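Local coordinates for putative calcium-regulated periplasmic protein (Bacteroides thetaiotaomicron, PDB 3DB7), which binds calcium ions and is probably a calcium-regulated periplasmic protein of the PepSY-like family, though its biological role is unknown, at residues A[23-28]-A[63-68]; A[46-49]-A[53-56]; A[95-100]-A[104-109]; A[82-87]-A[112-117]. All coordinates share one frame; numbering follows the deposited sequence. Where two conformers were deposited one is given.

Two helices, 15-24 and 79-88, pack against one antiparallel sheet whose strands follow chain order, and the four contacts sample it from one half to the other. Contact 2, the hairpin 46-49/53-56, is nested within the loop closed by contact 1, their centres about 7 Å apart. In the same way contact 3, the hairpin 95-100/104-109, lies inside the loop closed by contact 4, with centres about 9 Å apart. Strands 62-66 and 94-99 join contacts 1 and 3 edge to edge, whereas contacts 2 and 4 lie about 23 Å apart, centre to centre. Acidic residues of contacts 1 to 3 bind calcium ions, and the second subunit completes these sites.

Contact 1 (A[23-28]-A[63-68]); sequences QHFSDS and EEVDCK. With CA (calcium ion), chain C.
Phe-25 turns its CG anti to its own carbonyl carbon (chi1 -69°), and Cys-67 does the same with SG (chi1 -71°); both side chains set out toward the other segment, and ring and sulfur meet. The sulfur comes to the rim of the ring, not over a face: Cys-67 SG is 3.7 Å from Phe-25 CE1 and lies 89° off the ring normal, a sulfur-aromatic contact in which a polarisable atom sits near the ring hydrogens. Beside it, Val-65 CG1 reaches Phe-25 CZ at 3.9 Å, again at the edge, the two side chains slanting across one another. A flat phenyl ring, a small thiol and a branched valine suit this buried place, where all three touching residues are apolar or nearly so. The contact ties the end of helix 15-24 to strand 62-66 of the antiparallel sheet. Phe-25 is the first residue to leave helical geometry and opens a type I beta turn, closed by Ser-28 N to Phe-25 O at 3.0 Å; its ring also stacks with that of Phe-48. The strand carries different chemistry on its other side. The extended chain of Glu-64 carries OE1 to a calcium ion at 2.3 Å, and Asp-124 and Asp-126 of the second subunit bind the same metal. Further along, Asp-66 makes an Asx turn by accepting Lys-68 N at OD1, 3.1 Å away, while Lys-68 NZ forms a salt bridge to Asp-66 OD2 at 2.8 Å, approaching from above the carboxylate plane.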
loop_
_atom_site.group_PDB
_atom_site.type_symbol
_atom_site.label_atom_id
_atom_site.label_comp_id
_atom_site.label_asym_id
_atom_site.label_seq_id
_atom_site.Cartn_x
_atom_site.Cartn_y
_atom_site.Cartn_z
ATOM N N GLN A 23 19.863 8.446 -13.209
ATOM C CA GLN A 23 20.532 8.654 -11.919
ATOM C C GLN A 23 20.628 7.364 -11.140
ATOM O O GLN A 23 21.697 7.005 -10.595
ATOM C CB GLN A 23 19.820 9.693 -11.083
ATOM C CG GLN A 23 20.513 9.981 -9.738
ATOM C CD GLN A 23 21.933 10.452 -9.928
ATOM O OE1 GLN A 23 22.215 11.236 -10.839
ATOM N NE2 GLN A 23 22.851 9.943 -9.092
ATOM N N HIS A 24 19.512 6.651 -11.053
ATOM C CA HIS A 24 19.420 5.545 -10.069
ATOM C C HIS A 24 19.359 4.172 -10.660
ATOM O O HIS A 24 19.558 3.192 -9.928
ATOM C CB HIS A 24 18.198 5.696 -9.184
ATOM C CG HIS A 24 18.180 6.969 -8.419
ATOM N ND1 HIS A 24 19.051 7.231 -7.385
ATOM C CD2 HIS A 24 17.405 8.073 -8.566
ATOM C CE1 HIS A 24 18.839 8.467 -6.951
ATOM N NE2 HIS A 24 17.805 8.983 -7.618
ATOM N N PHE A 25 19.133 4.086 -11.963
ATOM C CA PHE A 25 18.965 2.784 -12.622
ATOM C C PHE A 25 19.867 2.632 -13.847
ATOM O O PHE A 25 19.517 1.981 -14.846
ATOM C CB PHE A 25 17.488 2.598 -12.960
ATOM C CG PHE A 25 16.652 2.415 -11.736
ATOM C CD1 PHE A 25 16.498 1.147 -11.200
ATOM C CD2 PHE A 25 16.045 3.481 -11.114
ATOM C CE1 PHE A 25 15.743 0.955 -10.058
ATOM C CE2 PHE A 25 15.322 3.279 -9.965
ATOM C CZ PHE A 25 15.169 2.028 -9.444
ATOM N N SER A 26 21.060 3.221 -13.736
ATOM C CA SER A 26 21.990 3.288 -14.866
ATOM C C SER A 26 22.393 1.880 -15.315
ATOM O O SER A 26 22.673 1.684 -16.505
ATOM C CB SER A 26 23.263 4.121 -14.527
ATOM O OG SER A 26 23.900 3.658 -13.346
ATOM N N ASP A 27 22.315 0.919 -14.399
ATOM C CA ASP A 27 22.840 -0.438 -14.622
ATOM C C ASP A 27 21.737 -1.375 -15.025
ATOM O O ASP A 27 21.962 -2.576 -15.205
ATOM C CB ASP A 27 23.493 -1.006 -13.355
ATOM N N SER A 28 20.532 -0.831 -15.141
ATOM C CA SER A 28 19.362 -1.660 -15.485
ATOM C C SER A 28 19.017 -1.365 -16.933
ATOM O O SER A 28 19.474 -0.382 -17.497
ATOM C CB SER A 28 18.187 -1.350 -14.554
ATOM O OG SER A 28 18.431 -1.716 -13.200
ATOM N N GLU A 63 6.553 8.206 -7.787
ATOM C CA GLU A 63 5.527 7.892 -6.782
ATOM C C GLU A 63 5.655 6.463 -6.249
ATOM O O GLU A 63 5.197 6.187 -5.137
ATOM C CB GLU A 63 4.124 8.111 -7.320
ATOM C CG GLU A 63 3.753 9.568 -7.436
ATOM C CD GLU A 63 2.356 9.859 -7.940
ATOM O OE1 GLU A 63 1.919 9.236 -8.920
ATOM O OE2 GLU A 63 1.766 10.821 -7.390
ATOM N N GLU A 64 6.310 5.570 -7.020
ATOM C CA GLU A 64 6.486 4.175 -6.628
ATOM C C GLU A 64 7.762 3.691 -7.185
ATOM O O GLU A 64 8.010 3.851 -8.383
ATOM C CB GLU A 64 5.334 3.317 -7.156
ATOM C CG GLU A 64 5.487 1.835 -6.869
ATOM C CD GLU A 64 4.479 0.935 -7.635
ATOM O OE1 GLU A 64 3.568 1.453 -8.363
ATOM O OE2 GLU A 64 4.631 -0.287 -7.507
ATOM N N VAL A 65 8.626 3.142 -6.370
ATOM C CA VAL A 65 9.818 2.440 -6.806
ATOM C C VAL A 65 9.717 1.029 -6.261
ATOM O O VAL A 65 9.832 0.820 -5.044
ATOM C CB VAL A 65 11.103 3.129 -6.296
ATOM C CG1 VAL A 65 12.329 2.308 -6.715
ATOM C CG2 VAL A 65 11.177 4.563 -6.808
ATOM N N ASP A 66 9.438 0.060 -7.140
ATOM C CA ASP A 66 9.244 -1.340 -6.740
ATOM C C ASP A 66 10.416 -2.149 -7.231
ATOM O O ASP A 66 10.519 -2.499 -8.432
ATOM C CB ASP A 66 7.937 -1.898 -7.314
ATOM C CG ASP A 66 7.661 -3.303 -6.866
ATOM O OD1 ASP A 66 8.592 -3.902 -6.285
ATOM O OD2 ASP A 66 6.520 -3.799 -7.086
ATOM N N CYS A 67 11.335 -2.391 -6.317
ATOM C CA CYS A 67 12.523 -3.150 -6.614
ATOM C C CYS A 67 12.501 -4.474 -5.890
ATOM O O CYS A 67 13.508 -4.943 -5.392
ATOM C CB CYS A 67 13.762 -2.336 -6.245
ATOM S SG CYS A 67 14.073 -0.936 -7.336
ATOM N N LYS A 68 11.371 -5.148 -5.972
ATOM C CA LYS A 68 11.242 -6.422 -5.249
ATOM C C LYS A 68 12.193 -7.491 -5.762
ATOM O O LYS A 68 12.420 -8.488 -5.052
ATOM C CB LYS A 68 9.818 -6.936 -5.248
ATOM C CG LYS A 68 9.365 -7.324 -6.592
ATOM C CD LYS A 68 7.860 -7.722 -6.486
ATOM C CE LYS A 68 7.194 -7.714 -7.825
ATOM N NZ LYS A 68 6.816 -6.335 -8.239
HETATM CA CA CA C . 1.628 2.647 -8.416
HETATM O O HOH W 1 1.903 2.841 -5.972
HETATM O O HOH W 2 2.287 4.943 -8.055
#

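Contact 2 (A[46-49]-A[53-56]); sequences VIFT and KVEF. With CA (calcium ion), chain B; CA (calcium ion), chain C.
Val-46 and Val-54 form the tight part of this contact, a hydrogen-bonded antiparallel pair. Val-46 N donates to Val-54 O at 2.9 Å, and Val-54 N returns a bond to Val-46 O at 3.0 Å, both nearly straight. On the apolar face Val-54 CG2 meets the edge of the Phe-48 ring at CE2, 4.2 Å away, while Val-54 CG1 lies over one face of the Phe-56 ring, off toward its rim. In one of the two modelled conformers of Val-46, its side chain lies beside that of Val-54 and CG1 also touches the rim of Phe-56. Branched and aromatic side chains suit this buried face, which Ile-21 of helix 15-24 helps to cover.

At the Ile-47/Lys-53 pair the contact is looser and partly open to solvent. The two pair without hydrogen bonds, and a slanting contact of Ile-47 CG1 with Lys-53 CG at 3.9 Å is the main side-chain touch. Bent at chi3 (80°), the lysine carries its ammonium away to Glu-45 and Glu-64, probably offsetting some of their negative charge. Glu-55, on this polar face, bridges two calcium ions through OE1, at 2.5 and 2.3 Å, and its OE2 also holds the first. Glu-36, Glu-45 and Glu-64, with Asp-124 and Asp-126 of the second subunit, contribute further ligands. The whole is a beta hairpin with one apolar, helix-covered face and one acidic face that binds two calcium ions shared with the second subunit.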
loop_
_atom_site.group_PDB
_atom_site.type_symbol
_atom_site.label_atom_id
_atom_site.label_comp_id
_atom_site.label_asym_id
_atom_site.label_seq_id
_atom_site.Cartn_x
_atom_site.Cartn_y
_atom_site.Cartn_z
ATOM N N VAL A 46 7.783 2.589 -15.936
ATOM C CA VAL A 46 8.897 1.938 -16.635
ATOM C C VAL A 46 9.247 0.657 -15.928
ATOM O O VAL A 46 9.445 0.667 -14.724
ATOM C CB VAL A 46 10.122 2.912 -16.754
ATOM C CG1 VAL A 46 10.731 3.257 -15.373
ATOM C CG2 VAL A 46 11.198 2.376 -17.726
ATOM N N ILE A 47 9.251 -0.463 -16.663
ATOM C CA ILE A 47 9.595 -1.779 -16.138
ATOM C C ILE A 47 10.957 -2.137 -16.720
ATOM O O ILE A 47 11.202 -2.005 -17.928
ATOM C CB ILE A 47 8.539 -2.881 -16.520
ATOM C CG1 ILE A 47 7.135 -2.447 -16.105
ATOM C CG2 ILE A 47 8.939 -4.239 -15.924
ATOM C CD1 ILE A 47 6.569 -1.376 -16.954
ATOM N N PHE A 48 11.847 -2.637 -15.877
ATOM C CA PHE A 48 13.199 -2.993 -16.283
ATOM C C PHE A 48 13.229 -4.489 -16.608
ATOM O O PHE A 48 12.290 -5.228 -16.260
ATOM C CB PHE A 48 14.143 -2.641 -15.156
ATOM C CG PHE A 48 14.229 -1.177 -14.902
ATOM C CD1 PHE A 48 14.912 -0.325 -15.791
ATOM C CD2 PHE A 48 13.641 -0.624 -13.773
ATOM C CE1 PHE A 48 14.984 1.043 -15.542
ATOM C CE2 PHE A 48 13.748 0.760 -13.534
ATOM C CZ PHE A 48 14.380 1.581 -14.410
ATOM N N THR A 49 14.278 -4.919 -17.287
ATOM C CA THR A 49 14.339 -6.313 -17.730
ATOM C C THR A 49 14.470 -7.302 -16.560
ATOM O O THR A 49 14.284 -8.503 -16.739
ATOM C CB THR A 49 15.496 -6.494 -18.717
ATOM O OG1 THR A 49 16.723 -6.088 -18.091
ATOM C CG2 THR A 49 15.256 -5.688 -20.009
ATOM N N LYS A 53 10.258 -1.907 -11.276
ATOM C CA LYS A 53 9.394 -0.897 -11.879
ATOM C C LYS A 53 9.466 0.409 -11.128
ATOM O O LYS A 53 9.557 0.426 -9.879
ATOM C CB LYS A 53 7.920 -1.386 -11.887
ATOM C CG LYS A 53 6.982 -0.517 -12.693
ATOM C CD LYS A 53 5.513 -0.765 -12.353
ATOM C CE LYS A 53 5.078 -0.051 -11.095
ATOM N NZ LYS A 53 3.628 -0.189 -10.761
ATOM N N VAL A 54 9.352 1.488 -11.874
ATOM C CA VAL A 54 9.136 2.787 -11.274
ATOM C C VAL A 54 7.921 3.425 -11.897
ATOM O O VAL A 54 7.719 3.321 -13.116
ATOM C CB VAL A 54 10.326 3.765 -11.475
ATOM C CG1 VAL A 54 10.055 5.117 -10.801
ATOM C CG2 VAL A 54 11.611 3.154 -10.892
ATOM N N GLU A 55 7.077 4.049 -11.082
ATOM C CA GLU A 55 5.956 4.841 -11.565
ATOM C C GLU A 55 6.143 6.262 -11.162
ATOM O O GLU A 55 6.557 6.549 -10.024
ATOM C CB GLU A 55 4.631 4.319 -11.032
ATOM C CG GLU A 55 3.419 5.000 -11.674
ATOM C CD GLU A 55 2.153 4.179 -11.523
ATOM O OE1 GLU A 55 2.057 3.284 -10.598
ATOM O OE2 GLU A 55 1.249 4.402 -12.339
ATOM N N PHE A 56 5.798 7.159 -12.079
ATOM C CA PHE A 56 5.948 8.594 -11.948
ATOM C C PHE A 56 4.621 9.281 -12.151
ATOM O O PHE A 56 3.763 8.806 -12.914
ATOM C CB PHE A 56 6.927 9.152 -12.997
ATOM C CG PHE A 56 8.283 8.502 -13.016
ATOM C CD1 PHE A 56 9.321 9.050 -12.255
ATOM C CD2 PHE A 56 8.574 7.447 -13.862
ATOM C CE1 PHE A 56 10.570 8.490 -12.303
ATOM C CE2 PHE A 56 9.843 6.887 -13.910
ATOM C CZ PHE A 56 10.818 7.412 -13.141
HETATM CA CA CA B . 0.261 2.137 -11.920
HETATM CA CA CA C . 1.628 2.647 -8.416
HETATM O O HOH W 1 1.903 2.841 -5.972
HETATM O O HOH W 2 2.287 4.943 -8.055
#

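Contact 3 (A[95-100]-A[104-109]); sequences LKIERD and YEVKLS. With CA (calcium ion), chain D.
Leu-95 N and Lys-96 N both turn to the carbonyl of Lys-107, forming a classic beta bulge: Leu-95 N gives the shorter bond to Lys-107 O, 2.8 Å, and the one from Lys-96 N is weak. Lys-107 N answers to Lys-96 O at 3.0 Å. Farther along, Glu-98 and Glu-105 exchange a pair of backbone bonds, Glu-98 N to Glu-105 O and Glu-105 N to Glu-98 O, each 2.9 Å. Their side chains slant across each other on the same face, carboxylate planes 86° apart. Glu-98 OE1 and Glu-105 OE1 approach to 2.4 Å, a doubtful separation because Glu-105 was modelled in two conformers. In the conformer given here Glu-105 OE2 binds a calcium ion at 2.3 Å, and Glu-105 of the second subunit binds it too.

The other face is mostly apolar. Ile-97 CG1 lies alongside Val-106 CG2, 4.1 Å away; Val-106 packs on Ile-81 of helix 79-88, while Ile-97 leans on Val-65 and Trp-62. Non-hydrogen-bonded pairing sets Arg-99 CB 3.7 Å from Tyr-104 CD2. Arg-99 NE hydrogen-bonds the carbonyl O of Trp-62, and the guanidinium also makes a cation-pi contact with that residue's ring. At the bulged end, Leu-95 rests on Ser-109.

The glutamates probably gather negative charge at the calcium end of a face that also carries Lys-96 and Lys-107. The calcium ion probably offsets part of it, while one carboxylate oxygen from each subunit makes the metal a bridge between chains.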
loop_
_atom_site.group_PDB
_atom_site.type_symbol
_atom_site.label_atom_id
_atom_site.label_comp_id
_atom_site.label_asym_id
_atom_site.label_seq_id
_atom_site.Cartn_x
_atom_site.Cartn_y
_atom_site.Cartn_z
ATOM N N LEU A 95 12.323 -3.234 -0.308
ATOM C CA LEU A 95 11.937 -3.783 -1.585
ATOM C C LEU A 95 11.065 -2.794 -2.401
ATOM O O LEU A 95 11.084 -2.859 -3.641
ATOM C CB LEU A 95 11.211 -5.133 -1.442
ATOM C CG LEU A 95 12.048 -6.254 -0.891
ATOM C CD1 LEU A 95 11.336 -7.582 -1.081
ATOM C CD2 LEU A 95 13.437 -6.295 -1.571
ATOM N N LYS A 96 10.295 -1.939 -1.725
ATOM C CA LYS A 96 9.481 -0.960 -2.403
ATOM C C LYS A 96 9.354 0.265 -1.537
ATOM O O LYS A 96 9.349 0.169 -0.313
ATOM C CB LYS A 96 8.074 -1.520 -2.699
ATOM C CG LYS A 96 7.148 -0.554 -3.410
ATOM C CD LYS A 96 5.926 -1.271 -3.918
ATOM C CE LYS A 96 5.293 -2.041 -2.792
ATOM N NZ LYS A 96 4.084 -2.800 -3.298
ATOM N N ILE A 97 9.255 1.419 -2.188
ATOM C CA ILE A 97 8.923 2.651 -1.517
ATOM C C ILE A 97 7.915 3.389 -2.379
ATOM O O ILE A 97 8.033 3.419 -3.626
ATOM C CB ILE A 97 10.153 3.514 -1.182
ATOM C CG1 ILE A 97 9.775 4.739 -0.345
ATOM C CG2 ILE A 97 10.957 3.945 -2.454
ATOM C CD1 ILE A 97 11.028 5.470 0.231
ATOM N N GLU A 98 6.945 3.989 -1.725
ATOM C CA GLU A 98 5.895 4.791 -2.366
ATOM C C GLU A 98 5.712 6.064 -1.619
ATOM O O GLU A 98 5.955 6.127 -0.413
ATOM C CB GLU A 98 4.582 4.054 -2.337
ATOM C CG GLU A 98 4.636 2.745 -3.120
ATOM C CD GLU A 98 3.411 1.860 -2.922
ATOM O OE1 GLU A 98 3.251 1.253 -1.832
ATOM O OE2 GLU A 98 2.603 1.760 -3.852
ATOM N N ARG A 99 5.199 7.091 -2.309
ATOM C CA ARG A 99 4.896 8.341 -1.637
ATOM C C ARG A 99 3.728 9.032 -2.342
ATOM O O ARG A 99 3.522 8.829 -3.560
ATOM C CB ARG A 99 6.118 9.248 -1.595
ATOM C CG ARG A 99 6.503 9.773 -2.928
ATOM C CD ARG A 99 7.692 10.747 -2.851
ATOM N NE ARG A 99 8.127 11.086 -4.205
ATOM C CZ ARG A 99 8.966 12.044 -4.534
ATOM N NH1 ARG A 99 9.539 12.817 -3.602
ATOM N NH2 ARG A 99 9.214 12.238 -5.814
ATOM N N ASP A 100 3.017 9.833 -1.567
ATOM C CA ASP A 100 1.999 10.704 -2.109
ATOM C C ASP A 100 2.025 11.965 -1.288
ATOM O O ASP A 100 3.046 12.271 -0.670
ATOM C CB ASP A 100 0.660 10.010 -2.184
ATOM C CG ASP A 100 0.047 9.786 -0.860
ATOM O OD1 ASP A 100 0.630 10.192 0.144
ATOM O OD2 ASP A 100 -1.076 9.237 -0.809
ATOM N N TYR A 104 4.739 8.364 3.163
ATOM C CA TYR A 104 5.596 7.357 2.522
ATOM C C TYR A 104 5.203 5.982 3.021
ATOM O O TYR A 104 4.933 5.819 4.219
ATOM C CB TYR A 104 7.049 7.491 2.923
ATOM C CG TYR A 104 7.671 8.746 2.559
ATOM C CD1 TYR A 104 7.590 9.868 3.387
ATOM C CD2 TYR A 104 8.361 8.831 1.374
ATOM C CE1 TYR A 104 8.199 11.047 3.050
ATOM C CE2 TYR A 104 8.978 10.049 0.976
ATOM C CZ TYR A 104 8.860 11.141 1.829
ATOM O OH TYR A 104 9.440 12.371 1.557
ATOM N N GLU A 105 5.128 4.997 2.113
ATOM C CA GLU A 105 5.028 3.563 2.455
ATOM C C GLU A 105 6.371 2.924 2.124
ATOM O O GLU A 105 7.032 3.299 1.133
ATOM C CB GLU A 105 4.009 2.834 1.593
ATOM C CG GLU A 105 2.513 3.143 1.859
ATOM C CD GLU A 105 1.581 2.397 0.885
ATOM O OE1 GLU A 105 2.025 1.403 0.231
ATOM O OE2 GLU A 105 0.411 2.810 0.759
ATOM N N VAL A 106 6.798 1.978 2.968
ATOM C CA VAL A 106 7.986 1.195 2.723
ATOM C C VAL A 106 7.689 -0.280 2.970
ATOM O O VAL A 106 7.117 -0.630 4.002
ATOM C CB VAL A 106 9.054 1.671 3.714
ATOM C CG1 VAL A 106 10.253 0.862 3.603
ATOM C CG2 VAL A 106 9.347 3.206 3.447
ATOM N N LYS A 107 8.035 -1.138 2.007
ATOM C CA LYS A 107 7.850 -2.592 2.138
ATOM C C LYS A 107 9.197 -3.236 2.246
ATOM O O LYS A 107 10.083 -2.986 1.403
ATOM C CB LYS A 107 7.114 -3.182 0.931
ATOM C CG LYS A 107 6.839 -4.657 0.991
ATOM C CD LYS A 107 5.551 -4.954 1.725
ATOM C CE LYS A 107 5.109 -6.418 1.538
ATOM N NZ LYS A 107 4.142 -6.853 2.588
ATOM N N LEU A 108 9.392 -4.050 3.272
ATOM C CA LEU A 108 10.701 -4.617 3.551
ATOM C C LEU A 108 10.724 -6.085 3.102
ATOM O O LEU A 108 9.666 -6.732 2.954
ATOM C CB LEU A 108 11.011 -4.585 5.057
ATOM C CG LEU A 108 10.957 -3.203 5.703
ATOM C CD1 LEU A 108 11.268 -3.286 7.229
ATOM C CD2 LEU A 108 11.805 -2.196 4.988
ATOM N N SER A 109 11.932 -6.615 2.977
ATOM C CA SER A 109 12.080 -8.009 2.518
ATOM C C SER A 109 11.541 -9.063 3.509
ATOM O O SER A 109 11.285 -10.227 3.130
ATOM C CB SER A 109 13.541 -8.296 2.207
ATOM O OG SER A 109 14.361 -7.965 3.312
HETATM CA CA CA D . -1.118 4.503 0.539
HETATM O O HOH W 3 -0.980 6.559 1.251
HETATM O O HOH W 4 -1.035 5.318 2.780
HETATM O O HOH W 5 -2.790 6.118 0.576
HETATM O O HOH W 6 -2.196 5.548 -1.215
#

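Contact 4 (A[82-87]-A[112-117]); sequences QKYVTT and TELKFD
Tyr-84 receives the edge of the Phe-116 ring toward its face in an offset edge-to-face pair, centroids 5.7 Å apart and planes at 78°. The leading atom is Phe-116 CZ, 4.0 Å from Tyr-84 CD2; CZ and CE2 come in near CG, CD2 and CB of the tyrosine, displaced from the centre of its ring. Leu-114 CD1 fills the place next to them, touching Tyr-84 CD2 at 4.0 Å and Val-85 CG2 at 3.9 Å. One leucine methyl therefore spans two consecutive helix residues, each met aslant.

Torsions set up this grouping. Tyr-84 swings its CG anti to the backbone N (chi1 -170°), which carries the ring from the helix out over the strand, whereas Leu-114 and Phe-116, alternate residues of the strand, both point to the helix. Large flexible or flat apolar groups suit the job, since the axes of 82-87 and 113-117 come no closer than 11.2 Å and side chains must bridge the gap. Tyr-84 is also partly exposed, consistent with a ring that carries a polar hydroxyl.

Beyond this shell, Ile-125 of strand 122-126 touches both Tyr-84 and Leu-114, and Leu-122 of the same strand packs on Tyr-84 as well. Tyr-89 borders Leu-114, and Leu-108 packs on Val-85. Helix 79-88 thus lies over strand 113-117, running roughly antiparallel to it, in the helix-on-antiparallel-sheet packing of this PepSY-like fold.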
loop_
_atom_site.group_PDB
_atom_site.type_symbol
_atom_site.label_atom_id
_atom_site.label_comp_id
_atom_site.label_asym_id
_atom_site.label_seq_id
_atom_site.Cartn_x
_atom_site.Cartn_y
_atom_site.Cartn_z
ATOM N N GLN A 82 15.626 5.594 6.217
ATOM C CA GLN A 82 16.745 4.648 6.089
ATOM C C GLN A 82 17.331 4.321 7.464
ATOM O O GLN A 82 17.663 3.189 7.794
ATOM C CB GLN A 82 17.781 5.219 5.136
ATOM C CG GLN A 82 19.050 4.408 5.045
ATOM C CD GLN A 82 18.893 3.037 4.412
ATOM O OE1 GLN A 82 17.766 2.580 4.109
ATOM N NE2 GLN A 82 20.023 2.349 4.232
ATOM N N LYS A 83 17.400 5.338 8.325
ATOM C CA LYS A 83 17.899 5.131 9.658
ATOM C C LYS A 83 16.931 4.293 10.458
ATOM O O LYS A 83 17.373 3.394 11.135
ATOM C CB LYS A 83 18.191 6.432 10.404
ATOM C CG LYS A 83 18.750 6.204 11.788
ATOM C CD LYS A 83 19.291 7.428 12.431
ATOM C CE LYS A 83 19.667 7.180 13.843
ATOM N NZ LYS A 83 20.279 8.405 14.537
ATOM N N TYR A 84 15.616 4.557 10.366
ATOM C CA TYR A 84 14.647 3.739 11.090
ATOM C C TYR A 84 14.758 2.267 10.668
ATOM O O TYR A 84 14.739 1.352 11.493
ATOM C CB TYR A 84 13.188 4.275 10.857
ATOM C CG TYR A 84 12.186 3.632 11.738
ATOM C CD1 TYR A 84 11.937 4.156 12.967
ATOM C CD2 TYR A 84 11.589 2.421 11.382
ATOM C CE1 TYR A 84 11.109 3.519 13.848
ATOM C CE2 TYR A 84 10.734 1.823 12.243
ATOM C CZ TYR A 84 10.508 2.372 13.482
ATOM O OH TYR A 84 9.704 1.726 14.427
ATOM N N VAL A 85 14.845 2.055 9.365
ATOM C CA VAL A 85 14.878 0.693 8.833
ATOM C C VAL A 85 16.147 -0.041 9.243
ATOM O O VAL A 85 16.121 -1.154 9.733
ATOM C CB VAL A 85 14.678 0.647 7.311
ATOM C CG1 VAL A 85 14.986 -0.741 6.786
ATOM C CG2 VAL A 85 13.250 1.136 6.899
ATOM N N THR A 86 17.274 0.608 9.071
ATOM C CA THR A 86 18.546 -0.028 9.399
ATOM C C THR A 86 18.797 -0.209 10.888
ATOM O O THR A 86 19.564 -1.052 11.284
ATOM C CB THR A 86 19.716 0.674 8.724
ATOM O OG1 THR A 86 19.772 2.051 9.110
ATOM C CG2 THR A 86 19.614 0.559 7.230
ATOM N N THR A 87 18.122 0.576 11.711
ATOM C CA THR A 87 18.146 0.395 13.176
ATOM C C THR A 87 17.274 -0.774 13.598
ATOM O O THR A 87 17.708 -1.652 14.347
ATOM C CB THR A 87 17.636 1.648 13.895
ATOM O OG1 THR A 87 18.492 2.758 13.579
ATOM C CG2 THR A 87 17.564 1.417 15.446
ATOM N N THR A 112 7.330 -6.862 6.362
ATOM C CA THR A 112 6.817 -5.705 7.150
ATOM C C THR A 112 6.608 -4.515 6.243
ATOM O O THR A 112 7.393 -4.248 5.318
ATOM C CB THR A 112 7.796 -5.340 8.199
ATOM O OG1 THR A 112 7.942 -6.419 9.140
ATOM C CG2 THR A 112 7.398 -4.107 8.987
ATOM N N GLU A 113 5.543 -3.774 6.504
ATOM C CA GLU A 113 5.256 -2.545 5.788
ATOM C C GLU A 113 5.191 -1.414 6.829
ATOM O O GLU A 113 4.557 -1.580 7.866
ATOM C CB GLU A 113 3.916 -2.611 5.057
ATOM C CG GLU A 113 3.828 -3.740 4.055
ATOM C CD GLU A 113 2.505 -3.730 3.246
ATOM O OE1 GLU A 113 1.752 -2.723 3.294
ATOM O OE2 GLU A 113 2.262 -4.718 2.520
ATOM N N LEU A 114 5.903 -0.333 6.540
ATOM C CA LEU A 114 5.951 0.814 7.418
ATOM C C LEU A 114 5.384 2.005 6.697
ATOM O O LEU A 114 5.530 2.105 5.486
ATOM C CB LEU A 114 7.422 1.130 7.760
ATOM C CG LEU A 114 8.287 0.003 8.335
ATOM C CD1 LEU A 114 9.721 0.476 8.440
ATOM C CD2 LEU A 114 7.727 -0.486 9.656
ATOM N N LYS A 115 4.710 2.869 7.410
ATOM C CA LYS A 115 4.246 4.146 6.853
ATOM C C LYS A 115 4.768 5.255 7.715
ATOM O O LYS A 115 4.792 5.162 8.943
ATOM C CB LYS A 115 2.723 4.167 6.809
ATOM C CG LYS A 115 2.149 3.219 5.771
ATOM C CD LYS A 115 0.595 3.191 5.748
ATOM C CE LYS A 115 0.032 4.479 5.353
ATOM N NZ LYS A 115 -1.523 4.423 5.282
ATOM N N PHE A 116 5.131 6.339 7.047
ATOM C CA PHE A 116 5.671 7.549 7.701
ATOM C C PHE A 116 4.898 8.754 7.154
ATOM O O PHE A 116 4.570 8.803 5.941
ATOM C CB PHE A 116 7.145 7.736 7.398
ATOM C CG PHE A 116 7.986 6.608 7.841
ATOM C CD1 PHE A 116 8.131 5.467 7.049
ATOM C CD2 PHE A 116 8.671 6.677 9.052
ATOM C CE1 PHE A 116 8.929 4.414 7.475
ATOM C CE2 PHE A 116 9.482 5.643 9.457
ATOM C CZ PHE A 116 9.609 4.519 8.683
ATOM N N ASP A 117 4.684 9.765 7.973
ATOM C CA ASP A 117 4.189 11.025 7.437
ATOM C C ASP A 117 5.335 11.738 6.716
ATOM O O ASP A 117 6.467 11.244 6.625
ATOM C CB ASP A 117 3.471 11.865 8.534
ATOM C CG ASP A 117 4.422 12.465 9.567
ATOM O OD1 ASP A 117 5.655 12.468 9.349
ATOM O OD2 ASP A 117 3.905 12.918 10.640
#